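Local structure of putative mannose-1-phosphate guanylyl transferase (Thermus thermophilus, 2CU2) at residues His110-Asp115 against Phe251-Val256; Arg280-Asp285 against Val297-Gly302; Glu199-His204 against Tyr235-Lys240. The protein probably transfers a guanylyl group from GTP to mannose 1-phosphate, forming GDP-mannose and pyrophosphate. All blocks are in the same frame, centred on the assembly; numbering follows the deposited sequence.

Contacts 1 and 3 both belong to the nucleotidyl transferase part of the chain, a GT-A type fold, whereas contact 2 lies in the C-terminal region assigned to a beta-helix family. In sequence, both segments of contact 3 fall between the two segments of contact 1, and contact 2 follows later. Contact 1 pairs two short strands; contact 3 packs the last turn of helix 194-204 against residues 235-240, the nearest atoms of the two contacts about 13 Å apart. The centre of contact 2 lies about 28 Å from that of contact 1 and about 51 Å from that of contact 3, on the opposite side of the chain's centre. Only contact 2 meets the second subunit.

Contact 1 of 3, residues His110-Asp115 against Phe251-Val256; sequences HYVGDD and FPWDDV
Asp255 CA sits over one face of the His110 imidazole, 3.7 Å above the ring plane and displaced toward its rim, a CH-pi contact. His110 and Trp253 run side by side in the same direction, and the indole meets His110 ND1 and Val112 CG2 at its edge. A water joins the two rings, accepting from Trp253 NE1 at 3.1 Å and bonding to His110 ND1 at 2.9 Å. An alanine in place of His110 would probably leave this water with one anchor fewer and open a gap between the indole edge and Asp255. The backbones form an antiparallel ladder. Tyr111 and Asp254 are its hydrogen-bonded pair, joined by Tyr111 N to Asp254 O, almost straight at 2.7 Å, and by Asp254 N to Tyr111 O; Gly113 N bonds to Pro252 O. Val112 CG1, anti to its backbone N (chi1 172°), packs 3.9 Å from Phe251 CD1. On the face carrying Tyr111 and Asp254, Tyr111 CB meets Val256 CG2 at 3.6 Å. Asp254 OD1 accepts from Val256 N in an Asx turn and forms a salt bridge with Arg264. Phe251 and Trp253 rest on strand 134-139, Val112 and Phe251 touch helix 115-128, and Tyr111 and Asp254 abut helix 261-266.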
ATOM      1  N   HIS A 110       0.233  16.103 -20.584  1.00 31.90           N
ATOM      2  CA  HIS A 110       1.690  16.199 -20.538  1.00 31.27           C
ATOM      3  C   HIS A 110       2.163  17.120 -19.403  1.00 32.78           C
ATOM      4  O   HIS A 110       1.436  17.979 -18.922  1.00 35.99           O
ATOM      5  CB  HIS A 110       2.174  16.747 -21.883  1.00 29.69           C
ATOM      6  CG  HIS A 110       2.051  15.679 -22.939  1.00 27.25           C
ATOM      7  ND1 HIS A 110       2.546  15.811 -24.194  1.00 28.48           N
ATOM      8  CD2 HIS A 110       1.429  14.429 -22.836  1.00 27.34           C
ATOM      9  CE1 HIS A 110       2.227  14.668 -24.832  1.00 26.79           C
ATOM     10  NE2 HIS A 110       1.560  13.824 -24.043  1.00 28.94           N
ATOM     11  N   TYR A 111       3.408  16.894 -18.952  1.00 31.88           N
ATOM     12  CA  TYR A 111       3.983  17.792 -17.957  1.00 32.67           C
ATOM     13  C   TYR A 111       4.949  18.788 -18.602  1.00 31.99           C
ATOM     14  O   TYR A 111       5.772  18.440 -19.439  1.00 33.09           O
ATOM     15  CB  TYR A 111       4.721  16.952 -16.917  1.00 32.67           C
ATOM     16  CG  TYR A 111       5.552  17.843 -16.064  1.00 32.11           C
ATOM     17  CD1 TYR A 111       4.968  18.529 -15.003  1.00 31.25           C
ATOM     18  CD2 TYR A 111       6.899  18.050 -16.361  1.00 33.55           C
ATOM     19  CE1 TYR A 111       5.723  19.404 -14.238  1.00 31.21           C
ATOM     20  CE2 TYR A 111       7.652  18.932 -15.603  1.00 31.60           C
ATOM     21  CZ  TYR A 111       7.070  19.609 -14.548  1.00 32.71           C
ATOM     22  OH  TYR A 111       7.817  20.482 -13.781  1.00 33.69           O
ATOM     23  N   VAL A 112       4.825  20.046 -18.199  1.00 30.90           N
ATOM     24  CA  VAL A 112       5.668  21.126 -18.696  1.00 30.19           C
ATOM     25  C   VAL A 112       6.177  21.852 -17.453  1.00 31.03           C
ATOM     26  O   VAL A 112       5.393  22.216 -16.579  1.00 29.62           O
ATOM     27  CB  VAL A 112       4.861  22.088 -19.587  1.00 30.89           C
ATOM     28  CG1 VAL A 112       5.702  23.317 -19.936  1.00 31.90           C
ATOM     29  CG2 VAL A 112       4.428  21.353 -20.865  1.00 29.61           C
ATOM     30  N   GLY A 113       7.485  22.042 -17.362  1.00 30.61           N
ATOM     31  CA  GLY A 113       8.033  22.689 -16.185  1.00 32.75           C
ATOM     32  C   GLY A 113       8.382  24.160 -16.306  1.00 34.28           C
ATOM     33  O   GLY A 113       9.007  24.714 -15.405  1.00 34.84           O
ATOM     34  N   ASP A 114       7.982  24.799 -17.401  1.00 34.82           N
ATOM     35  CA  ASP A 114       8.273  26.225 -17.601  1.00 34.07           C
ATOM     36  C   ASP A 114       7.187  26.797 -18.504  1.00 33.37           C
ATOM     37  O   ASP A 114       7.315  26.782 -19.727  1.00 32.16           O
ATOM     38  CB  ASP A 114       9.643  26.396 -18.265  1.00 33.27           C
ATOM     39  CG  ASP A 114      10.144  27.831 -18.215  1.00 35.54           C
ATOM     40  OD1 ASP A 114       9.311  28.760 -18.198  1.00 33.68           O
ATOM     41  OD2 ASP A 114      11.380  28.032 -18.209  1.00 35.98           O
ATOM     42  N   ASP A 115       6.120  27.300 -17.892  1.00 33.73           N
ATOM     43  CA  ASP A 115       4.994  27.845 -18.633  1.00 35.88           C
ATOM     44  C   ASP A 115       5.364  28.955 -19.611  1.00 36.68           C
ATOM     45  O   ASP A 115       4.876  28.979 -20.747  1.00 36.62           O
ATOM     46  CB  ASP A 115       3.923  28.342 -17.659  1.00 35.99           C
ATOM     47  CG  ASP A 115       3.331  27.219 -16.826  1.00 37.71           C
ATOM     48  OD1 ASP A 115       3.831  26.079 -16.924  1.00 37.47           O
ATOM     49  OD2 ASP A 115       2.368  27.475 -16.072  1.00 38.84           O
ATOM     50  N   PHE A 251      11.919  23.868 -22.370  1.00 38.82           N
ATOM     51  CA  PHE A 251      11.391  23.586 -21.045  1.00 35.33           C
ATOM     52  C   PHE A 251      11.357  22.088 -20.741  1.00 34.37           C
ATOM     53  O   PHE A 251      11.340  21.250 -21.633  1.00 33.70           O
ATOM     54  CB  PHE A 251       9.977  24.160 -20.981  1.00 34.86           C
ATOM     55  CG  PHE A 251       9.203  23.740 -22.196  1.00 35.12           C
ATOM     56  CD1 PHE A 251       8.664  22.460 -22.261  1.00 34.98           C
ATOM     57  CD2 PHE A 251       9.049  24.619 -23.255  1.00 37.17           C
ATOM     58  CE1 PHE A 251       7.971  22.062 -23.395  1.00 35.96           C
ATOM     59  CE2 PHE A 251       8.350  24.213 -24.388  1.00 35.36           C
ATOM     60  CZ  PHE A 251       7.808  22.936 -24.462  1.00 37.13           C
ATOM     61  N   PRO A 252      11.388  21.767 -19.434  1.00 33.10           N
ATOM     62  CA  PRO A 252      11.232  20.392 -18.994  1.00 32.71           C
ATOM     63  C   PRO A 252       9.901  19.813 -19.478  1.00 31.61           C
ATOM     64  O   PRO A 252       8.861  20.458 -19.442  1.00 31.57           O
ATOM     65  CB  PRO A 252      11.294  20.379 -17.466  1.00 32.02           C
ATOM     66  CG  PRO A 252      11.979  21.686 -17.076  1.00 33.04           C
ATOM     67  CD  PRO A 252      11.574  22.649 -18.291  1.00 32.31           C
ATOM     68  N   TRP A 253       9.975  18.567 -19.982  1.00 29.52           N
ATOM     69  CA  TRP A 253       8.773  17.993 -20.576  1.00 30.23           C
ATOM     70  C   TRP A 253       8.740  16.464 -20.465  1.00 30.22           C
ATOM     71  O   TRP A 253       9.711  15.764 -20.720  1.00 31.75           O
ATOM     72  CB  TRP A 253       8.721  18.413 -22.046  1.00 29.89           C
ATOM     73  CG  TRP A 253       7.612  17.722 -22.739  1.00 30.65           C
ATOM     74  CD1 TRP A 253       6.280  18.177 -22.869  1.00 30.69           C
ATOM     75  CD2 TRP A 253       7.692  16.472 -23.465  1.00 31.04           C
ATOM     76  NE1 TRP A 253       5.514  17.337 -23.613  1.00 29.96           N
ATOM     77  CE2 TRP A 253       6.409  16.219 -24.006  1.00 30.43           C
ATOM     78  CE3 TRP A 253       8.724  15.564 -23.694  1.00 29.96           C
ATOM     79  CZ2 TRP A 253       6.188  15.078 -24.761  1.00 30.15           C
ATOM     80  CZ3 TRP A 253       8.503  14.423 -24.450  1.00 30.85           C
ATOM     81  CH2 TRP A 253       7.226  14.178 -24.982  1.00 29.61           C
ATOM     82  N   ASP A 254       7.571  15.960 -20.024  1.00 28.31           N
ATOM     83  CA  ASP A 254       7.368  14.515 -19.945  1.00 27.30           C
ATOM     84  C   ASP A 254       5.913  14.167 -20.274  1.00 27.80           C
ATOM     85  O   ASP A 254       4.987  14.893 -19.949  1.00 27.42           O
ATOM     86  CB  ASP A 254       7.694  14.067 -18.519  1.00 28.61           C
ATOM     87  CG  ASP A 254       8.187  12.626 -18.535  1.00 31.63           C
ATOM     88  OD1 ASP A 254       7.363  11.740 -18.768  1.00 30.89           O
ATOM     89  OD2 ASP A 254       9.373  12.404 -18.298  1.00 32.12           O
ATOM     90  N   ASP A 255       5.726  13.040 -20.982  1.00 26.89           N
ATOM     91  CA  ASP A 255       4.359  12.668 -21.322  1.00 29.01           C
ATOM     92  C   ASP A 255       3.611  12.068 -20.123  1.00 28.16           C
ATOM     93  O   ASP A 255       2.401  11.877 -20.141  1.00 28.42           O
ATOM     94  CB  ASP A 255       4.380  11.708 -22.520  1.00 29.99           C
ATOM     95  CG  ASP A 255       4.720  10.289 -22.081  1.00 34.87           C
ATOM     96  OD1 ASP A 255       4.265   9.362 -22.755  1.00 37.78           O
ATOM     97  OD2 ASP A 255       5.456  10.122 -21.116  1.00 34.46           O
ATOM     98  N   VAL A 256       4.388  11.765 -19.062  1.00 28.48           N
ATOM     99  CA  VAL A 256       3.806  11.159 -17.863  1.00 27.97           C
ATOM    100  C   VAL A 256       3.058   9.858 -18.162  1.00 27.98           C
ATOM    101  O   VAL A 256       1.928   9.646 -17.741  1.00 30.19           O
ATOM    102  CB  VAL A 256       2.860  12.164 -17.202  1.00 30.18           C
ATOM    103  CG1 VAL A 256       2.537  11.704 -15.783  1.00 29.91           C
ATOM    104  CG2 VAL A 256       3.503  13.539 -17.151  1.00 28.56           C
TER
HETATM  105  O   HOH W   1       2.940  18.628 -24.883  1.00 41.82           O

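Contact 2 of 3, residues Arg280-Asp285 against Val297-Gly302; sequences RHVALD and VVATLG
Strands 280-284 and 297-301 run parallel, their axes 13° apart and 4.6 Å at closest approach, joined by five backbone hydrogen bonds from Val298 N to Arg280 O through to Gly302 N to Leu284 O. On one face, His281 and Thr300 cross at about a right angle, and His281 NE2 is hydrogen-bonded to Thr300 OG1 at 2.9 Å. His281 CG is anti to the backbone N (chi1 180°), and the ring turns its edge to the other strand, with His281 CD2 3.3 Å from Val298 O, which lies in the ring plane. Thr300 OG1 has a further hydrogen-bond partner in Thr286 OG1. Such parallel pairing of strands separated by a short excursion, here through strand 290-293, fits successive turns of the beta-helix expected for this region. On the opposite face, which also carries Arg280, apolar side chains meet: Val282 CG2 lies 3.7 Å from Val297 CG1, and Val282 CB 3.9 Å from Ala299 CB. Asp285 and Gly302 both take positive phi as the strands end, with Asp285 OD2 3.5 Å from Gly302 CA. Val297-Thr300 pair in turn, in parallel, with a strand of the second subunit, so the sheet runs on across the interface; Trp17 of that subunit packs against Ala299.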
ATOM      1  N   ARG A 280       1.017  11.195   3.796  1.00 38.24           N
ATOM      2  CA  ARG A 280       2.379  11.323   4.319  1.00 37.42           C
ATOM      3  C   ARG A 280       3.247  10.088   4.066  1.00 36.29           C
ATOM      4  O   ARG A 280       2.789   8.950   4.195  1.00 34.79           O
ATOM      5  CB  ARG A 280       2.324  11.604   5.824  1.00 38.96           C
ATOM      6  CG  ARG A 280       3.678  11.614   6.533  1.00 43.58           C
ATOM      7  CD  ARG A 280       3.506  11.807   8.050  1.00 45.86           C
ATOM      8  NE  ARG A 280       4.780  11.868   8.767  1.00 48.71           N
ATOM      9  CZ  ARG A 280       4.899  12.075  10.079  1.00 50.75           C
ATOM     10  NH1 ARG A 280       3.818  12.243  10.835  1.00 49.09           N
ATOM     11  NH2 ARG A 280       6.104  12.112  10.640  1.00 49.51           N
ATOM     12  N   HIS A 281       4.508  10.323   3.717  1.00 34.00           N
ATOM     13  CA  HIS A 281       5.443   9.230   3.464  1.00 33.68           C
ATOM     14  C   HIS A 281       6.426   9.070   4.613  1.00 33.71           C
ATOM     15  O   HIS A 281       7.221   9.971   4.888  1.00 33.23           O
ATOM     16  CB  HIS A 281       6.253   9.475   2.194  1.00 30.03           C
ATOM     17  CG  HIS A 281       7.234   8.382   1.892  1.00 31.24           C
ATOM     18  ND1 HIS A 281       8.405   8.598   1.196  1.00 29.25           N
ATOM     19  CD2 HIS A 281       7.205   7.058   2.175  1.00 28.02           C
ATOM     20  CE1 HIS A 281       9.052   7.456   1.064  1.00 30.76           C
ATOM     21  NE2 HIS A 281       8.345   6.505   1.650  1.00 28.99           N
ATOM     22  N   VAL A 282       6.373   7.925   5.282  1.00 34.27           N
ATOM     23  CA  VAL A 282       7.297   7.647   6.373  1.00 35.69           C
ATOM     24  C   VAL A 282       8.373   6.791   5.724  1.00 37.32           C
ATOM     25  O   VAL A 282       8.128   5.641   5.355  1.00 37.52           O
ATOM     26  CB  VAL A 282       6.609   6.866   7.509  1.00 35.83           C
ATOM     27  CG1 VAL A 282       7.644   6.412   8.530  1.00 36.21           C
ATOM     28  CG2 VAL A 282       5.564   7.752   8.182  1.00 35.37           C
ATOM     29  N   ALA A 283       9.559   7.364   5.567  1.00 36.56           N
ATOM     30  CA  ALA A 283      10.638   6.632   4.904  1.00 36.88           C
ATOM     31  C   ALA A 283      11.770   6.239   5.870  1.00 37.43           C
ATOM     32  O   ALA A 283      12.399   7.068   6.519  1.00 37.92           O
ATOM     33  CB  ALA A 283      11.198   7.506   3.779  1.00 36.20           C
ATOM     34  N   LEU A 284      11.997   4.913   5.967  1.00 36.35           N
ATOM     35  CA  LEU A 284      13.059   4.400   6.834  1.00 36.43           C
ATOM     36  C   LEU A 284      14.050   3.526   6.054  1.00 35.55           C
ATOM     37  O   LEU A 284      13.753   2.418   5.640  1.00 35.10           O
ATOM     38  CB  LEU A 284      12.411   3.572   7.947  1.00 37.75           C
ATOM     39  CG  LEU A 284      11.741   4.429   9.024  1.00 40.15           C
ATOM     40  CD1 LEU A 284      10.556   3.720   9.678  1.00 41.69           C
ATOM     41  CD2 LEU A 284      12.688   4.804  10.164  1.00 43.02           C
ATOM     42  N   ASP A 285      15.258   4.073   5.821  1.00 35.97           N
ATOM     43  CA  ASP A 285      16.225   3.328   5.023  1.00 36.37           C
ATOM     44  C   ASP A 285      15.650   3.022   3.639  1.00 37.11           C
ATOM     45  O   ASP A 285      15.729   1.915   3.133  1.00 37.57           O
ATOM     46  CB  ASP A 285      16.530   2.016   5.751  1.00 39.12           C
ATOM     47  CG  ASP A 285      17.691   1.313   5.053  1.00 43.71           C
ATOM     48  OD1 ASP A 285      18.650   2.007   4.701  1.00 45.75           O
ATOM     49  OD2 ASP A 285      17.609   0.103   4.832  1.00 43.25           O
ATOM     50  N   VAL A 297      -1.303   7.439   5.522  1.00 36.06           N
ATOM     51  CA  VAL A 297       0.152   7.380   5.563  1.00 34.72           C
ATOM     52  C   VAL A 297       0.693   6.183   4.770  1.00 33.22           C
ATOM     53  O   VAL A 297       0.050   5.150   4.635  1.00 31.71           O
ATOM     54  CB  VAL A 297       0.575   7.257   7.028  1.00 35.65           C
ATOM     55  CG1 VAL A 297       2.074   6.987   7.118  1.00 34.90           C
ATOM     56  CG2 VAL A 297       0.250   8.538   7.773  1.00 35.39           C
ATOM     57  N   VAL A 298       1.900   6.371   4.207  1.00 30.77           N
ATOM     58  CA  VAL A 298       2.544   5.269   3.506  1.00 29.70           C
ATOM     59  C   VAL A 298       3.946   5.007   4.054  1.00 29.39           C
ATOM     60  O   VAL A 298       4.818   5.865   4.045  1.00 29.58           O
ATOM     61  CB  VAL A 298       2.624   5.619   2.021  1.00 30.47           C
ATOM     62  CG1 VAL A 298       3.516   4.609   1.300  1.00 28.60           C
ATOM     63  CG2 VAL A 298       1.238   5.586   1.405  1.00 29.17           C
ATOM     64  N   ALA A 299       4.210   3.884   4.709  1.00 28.19           N
ATOM     65  CA  ALA A 299       5.502   3.692   5.340  1.00 29.80           C
ATOM     66  C   ALA A 299       6.298   2.649   4.577  1.00 30.94           C
ATOM     67  O   ALA A 299       5.801   1.561   4.274  1.00 31.38           O
ATOM     68  CB  ALA A 299       5.328   3.264   6.795  1.00 28.41           C
ATOM     69  N   THR A 300       7.532   2.999   4.245  1.00 30.29           N
ATOM     70  CA  THR A 300       8.410   2.096   3.536  1.00 30.73           C
ATOM     71  C   THR A 300       9.610   1.896   4.446  1.00 31.65           C
ATOM     72  O   THR A 300      10.118   2.844   5.049  1.00 30.30           O
ATOM     73  CB  THR A 300       8.823   2.673   2.168  1.00 30.83           C
ATOM     74  OG1 THR A 300       9.515   3.915   2.346  1.00 33.48           O
ATOM     75  CG2 THR A 300       7.583   2.923   1.320  1.00 30.64           C
ATOM     76  N   LEU A 301      10.044   0.649   4.554  1.00 31.21           N
ATOM     77  CA  LEU A 301      11.144   0.297   5.423  1.00 33.18           C
ATOM     78  C   LEU A 301      12.131  -0.609   4.693  1.00 33.30           C
ATOM     79  O   LEU A 301      11.783  -1.721   4.276  1.00 32.46           O
ATOM     80  CB  LEU A 301      10.564  -0.415   6.657  1.00 38.06           C
ATOM     81  CG  LEU A 301       9.360   0.101   7.447  1.00 41.41           C
ATOM     82  CD1 LEU A 301       8.761  -1.028   8.239  1.00 47.29           C
ATOM     83  CD2 LEU A 301       9.789   1.223   8.394  1.00 45.29           C
ATOM     84  N   GLY A 302      13.353  -0.112   4.522  1.00 32.99           N
ATOM     85  CA  GLY A 302      14.403  -0.884   3.876  1.00 33.25           C
ATOM     86  C   GLY A 302      14.175  -1.355   2.449  1.00 32.70           C
ATOM     87  O   GLY A 302      14.526  -2.485   2.104  1.00 33.22           O
TER

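Contact 3 of 3, residues Glu199-His204 against Tyr235-Lys240; sequences ELFRRH and YGVMEK
Val237 meets helix 194-204 with both of its methyl groups. CG1, anti to the backbone N (chi1 168°), comes within 3.8 Å of Leu200 CD1, the two side chains crossing at about a right angle. CG2 approaches the Phe201 ring at its edge and in its plane, lying 4.0 Å from Phe201 CE1. Beside this apolar cluster, His204 and Lys240 slide past each other in opposite directions. The imidazole is flanked on both faces, by Lys240 C on one and by Arg203 CB on the other, each displaced toward the rim. Its nearest approach to an atom of the lysine side chain is from His204 CD2 to Lys240 CB, 3.5 Å. The contact thus joins the C-terminal turn of helix 194-204 to residues 235-240, where helix 233-238 widens into a pi-type turn at 235-238, inside the nucleotidyl transferase part of the chain. The rotation of the imidazole is fixed from within its own helix: His204 ND1 donates to Leu200 O at 3.2 Å, in the carbonyl plane and on a lone pair, although the oxygen lies 20° out of the ring plane. The same oxygen accepts the main-chain bond from His204 N at 2.9 Å, so two donors of one residue grip it. In the second segment, Lys240 N bonds to Val237 O and ties the two contacting residues together. Further out, Glu199 forms a salt-bridge network, with Glu199 OE1 2.6 Å from Arg202 NH1 and Glu199 OE2 3.0 Å from Arg203 NE. Met197, one turn before Leu200 and Phe201, touches both Val237 and Met238, while the Phe201 ring meets that of His208 and the Phe201 side chain touches His209 of helix 206-216.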
ATOM      1  N   GLU A 199      -6.299  20.768 -46.462  1.00 37.10           N
ATOM      2  CA  GLU A 199      -5.624  20.280 -47.661  1.00 40.35           C
ATOM      3  C   GLU A 199      -4.830  19.003 -47.375  1.00 40.10           C
ATOM      4  O   GLU A 199      -4.704  18.120 -48.208  1.00 40.30           O
ATOM      5  CB  GLU A 199      -4.702  21.387 -48.181  1.00 42.46           C
ATOM      6  CG  GLU A 199      -3.993  21.024 -49.495  1.00 49.84           C
ATOM      7  CD  GLU A 199      -4.991  20.499 -50.507  1.00 53.52           C
ATOM      8  OE1 GLU A 199      -6.111  20.976 -50.534  1.00 55.35           O
ATOM      9  OE2 GLU A 199      -4.605  19.662 -51.321  1.00 55.34           O
ATOM     10  N   LEU A 200      -4.247  18.936 -46.163  1.00 38.98           N
ATOM     11  CA  LEU A 200      -3.522  17.720 -45.807  1.00 38.14           C
ATOM     12  C   LEU A 200      -4.456  16.510 -45.722  1.00 38.09           C
ATOM     13  O   LEU A 200      -4.107  15.396 -46.088  1.00 36.92           O
ATOM     14  CB  LEU A 200      -2.818  17.938 -44.464  1.00 39.06           C
ATOM     15  CG  LEU A 200      -1.522  18.744 -44.600  1.00 40.61           C
ATOM     16  CD1 LEU A 200      -0.851  19.014 -43.255  1.00 39.80           C
ATOM     17  CD2 LEU A 200      -0.455  18.069 -45.460  1.00 40.99           C
ATOM     18  N   PHE A 201      -5.665  16.748 -45.162  1.00 36.94           N
ATOM     19  CA  PHE A 201      -6.647  15.664 -45.123  1.00 38.71           C
ATOM     20  C   PHE A 201      -6.927  15.164 -46.547  1.00 40.75           C
ATOM     21  O   PHE A 201      -6.971  13.974 -46.835  1.00 38.92           O
ATOM     22  CB  PHE A 201      -7.960  16.189 -44.512  1.00 35.01           C
ATOM     23  CG  PHE A 201      -7.949  16.225 -42.998  1.00 35.30           C
ATOM     24  CD1 PHE A 201      -6.948  15.587 -42.272  1.00 33.93           C
ATOM     25  CD2 PHE A 201      -8.975  16.882 -42.333  1.00 32.61           C
ATOM     26  CE1 PHE A 201      -6.978  15.623 -40.879  1.00 34.87           C
ATOM     27  CE2 PHE A 201      -8.997  16.916 -40.942  1.00 32.99           C
ATOM     28  CZ  PHE A 201      -7.997  16.290 -40.208  1.00 32.33           C
ATOM     29  N   ARG A 202      -7.157  16.143 -47.449  1.00 43.04           N
ATOM     30  CA  ARG A 202      -7.473  15.814 -48.839  1.00 46.61           C
ATOM     31  C   ARG A 202      -6.398  14.931 -49.488  1.00 46.85           C
ATOM     32  O   ARG A 202      -6.683  14.018 -50.251  1.00 46.86           O
ATOM     33  CB  ARG A 202      -7.612  17.124 -49.617  1.00 49.99           C
ATOM     34  CG  ARG A 202      -7.619  16.904 -51.130  1.00 56.95           C
ATOM     35  CD  ARG A 202      -8.704  17.732 -51.826  1.00 61.90           C
ATOM     36  NE  ARG A 202      -8.221  18.235 -53.115  1.00 69.52           N
ATOM     37  CZ  ARG A 202      -7.892  19.539 -53.186  1.00 72.71           C
ATOM     38  NH1 ARG A 202      -8.006  20.310 -52.118  1.00 73.91           N
ATOM     39  NH2 ARG A 202      -7.443  20.047 -54.338  1.00 73.96           N
ATOM     40  N   ARG A 203      -5.120  15.254 -49.184  1.00 47.38           N
ATOM     41  CA  ARG A 203      -4.017  14.544 -49.846  1.00 47.31           C
ATOM     42  C   ARG A 203      -3.704  13.168 -49.226  1.00 46.38           C
ATOM     43  O   ARG A 203      -3.457  12.197 -49.921  1.00 45.52           O
ATOM     44  CB  ARG A 203      -2.751  15.402 -49.779  1.00 49.89           C
ATOM     45  CG  ARG A 203      -2.839  16.713 -50.558  1.00 53.93           C
ATOM     46  CD  ARG A 203      -1.581  17.570 -50.355  1.00 57.62           C
ATOM     47  NE  ARG A 203      -1.691  18.828 -51.094  1.00 62.51           N
ATOM     48  CZ  ARG A 203      -0.802  19.808 -50.827  1.00 65.35           C
ATOM     49  NH1 ARG A 203       0.152  19.631 -49.925  1.00 66.65           N
ATOM     50  NH2 ARG A 203      -0.890  20.959 -51.490  1.00 66.44           N
ATOM     51  N   HIS A 204      -3.643  13.106 -47.869  1.00 44.30           N
ATOM     52  CA  HIS A 204      -3.203  11.843 -47.239  1.00 42.84           C
ATOM     53  C   HIS A 204      -4.264  11.142 -46.374  1.00 41.40           C
ATOM     54  O   HIS A 204      -4.039  10.059 -45.853  1.00 40.70           O
ATOM     55  CB  HIS A 204      -1.946  12.078 -46.383  1.00 43.26           C
ATOM     56  CG  HIS A 204      -1.023  13.070 -47.024  1.00 43.34           C
ATOM     57  ND1 HIS A 204      -1.134  14.405 -46.846  1.00 45.42           N
ATOM     58  CD2 HIS A 204       0.107  12.819 -47.808  1.00 44.79           C
ATOM     59  CE1 HIS A 204      -0.108  14.950 -47.523  1.00 46.39           C
ATOM     60  NE2 HIS A 204       0.652  14.023 -48.111  1.00 46.14           N
ATOM     61  N   TYR A 235       0.411   9.748 -37.449  1.00 48.38           N
ATOM     62  CA  TYR A 235       0.568   8.720 -38.473  1.00 49.64           C
ATOM     63  C   TYR A 235      -0.265   9.025 -39.720  1.00 48.63           C
ATOM     64  O   TYR A 235       0.132   8.774 -40.850  1.00 47.61           O
ATOM     65  CB  TYR A 235       0.126   7.384 -37.871  1.00 53.57           C
ATOM     66  CG  TYR A 235       0.220   6.305 -38.892  1.00 58.99           C
ATOM     67  CD1 TYR A 235       1.461   5.941 -39.407  1.00 60.79           C
ATOM     68  CD2 TYR A 235      -0.920   5.595 -39.276  1.00 60.57           C
ATOM     69  CE1 TYR A 235       1.568   4.868 -40.280  1.00 62.81           C
ATOM     70  CE2 TYR A 235      -0.815   4.527 -40.156  1.00 63.16           C
ATOM     71  CZ  TYR A 235       0.422   4.165 -40.660  1.00 63.91           C
ATOM     72  OH  TYR A 235       0.540   3.091 -41.520  1.00 65.44           O
ATOM     73  N   GLY A 236      -1.477   9.558 -39.479  1.00 47.25           N
ATOM     74  CA  GLY A 236      -2.396   9.784 -40.587  1.00 45.24           C
ATOM     75  C   GLY A 236      -1.983  10.973 -41.459  1.00 44.00           C
ATOM     76  O   GLY A 236      -2.258  11.031 -42.651  1.00 42.63           O
ATOM     77  N   VAL A 237      -1.331  11.963 -40.821  1.00 42.92           N
ATOM     78  CA  VAL A 237      -1.019  13.186 -41.555  1.00 41.38           C
ATOM     79  C   VAL A 237       0.457  13.582 -41.447  1.00 41.61           C
ATOM     80  O   VAL A 237       1.160  13.762 -42.433  1.00 41.33           O
ATOM     81  CB  VAL A 237      -1.894  14.310 -40.998  1.00 41.80           C
ATOM     82  CG1 VAL A 237      -1.406  15.658 -41.523  1.00 41.04           C
ATOM     83  CG2 VAL A 237      -3.337  14.102 -41.418  1.00 42.16           C
ATOM     84  N   MET A 238       0.908  13.760 -40.194  1.00 42.23           N
ATOM     85  CA  MET A 238       2.230  14.339 -39.975  1.00 43.10           C
ATOM     86  C   MET A 238       3.349  13.583 -40.700  1.00 43.84           C
ATOM     87  O   MET A 238       4.230  14.165 -41.318  1.00 44.05           O
ATOM     88  CB  MET A 238       2.494  14.370 -38.469  1.00 42.74           C
ATOM     89  CG  MET A 238       1.619  15.400 -37.751  1.00 44.64           C
ATOM     90  SD  MET A 238       1.512  16.951 -38.655  1.00 45.37           S
ATOM     91  CE  MET A 238      -0.029  17.549 -37.943  1.00 47.71           C
ATOM     92  N   GLU A 239       3.321  12.244 -40.576  1.00 43.90           N
ATOM     93  CA  GLU A 239       4.409  11.454 -41.143  1.00 46.27           C
ATOM     94  C   GLU A 239       4.439  11.512 -42.674  1.00 46.34           C
ATOM     95  O   GLU A 239       5.382  11.080 -43.326  1.00 46.38           O
ATOM     96  CB  GLU A 239       4.253  10.009 -40.666  1.00 47.63           C
ATOM     97  CG  GLU A 239       4.408   9.884 -39.149  1.00 52.31           C
ATOM     98  CD  GLU A 239       4.196   8.445 -38.735  1.00 54.79           C
ATOM     99  OE1 GLU A 239       4.075   8.189 -37.545  1.00 53.96           O
ATOM    100  OE2 GLU A 239       4.157   7.585 -39.614  1.00 55.91           O
ATOM    101  N   LYS A 240       3.344  12.043 -43.249  1.00 45.98           N
ATOM    102  CA  LYS A 240       3.275  12.136 -44.708  1.00 46.06           C
ATOM    103  C   LYS A 240       3.392  13.582 -45.208  1.00 45.31           C
ATOM    104  O   LYS A 240       3.569  13.848 -46.392  1.00 44.47           O
ATOM    105  CB  LYS A 240       1.953  11.513 -45.165  1.00 49.25           C
ATOM    106  CG  LYS A 240       1.515  10.347 -44.273  1.00 53.10           C
ATOM    107  CD  LYS A 240       1.152   9.096 -45.077  1.00 55.68           C
ATOM    108  CE  LYS A 240       0.941   7.866 -44.187  1.00 58.48           C
ATOM    109  NZ  LYS A 240      -0.467   7.477 -44.210  1.00 61.55           N
TER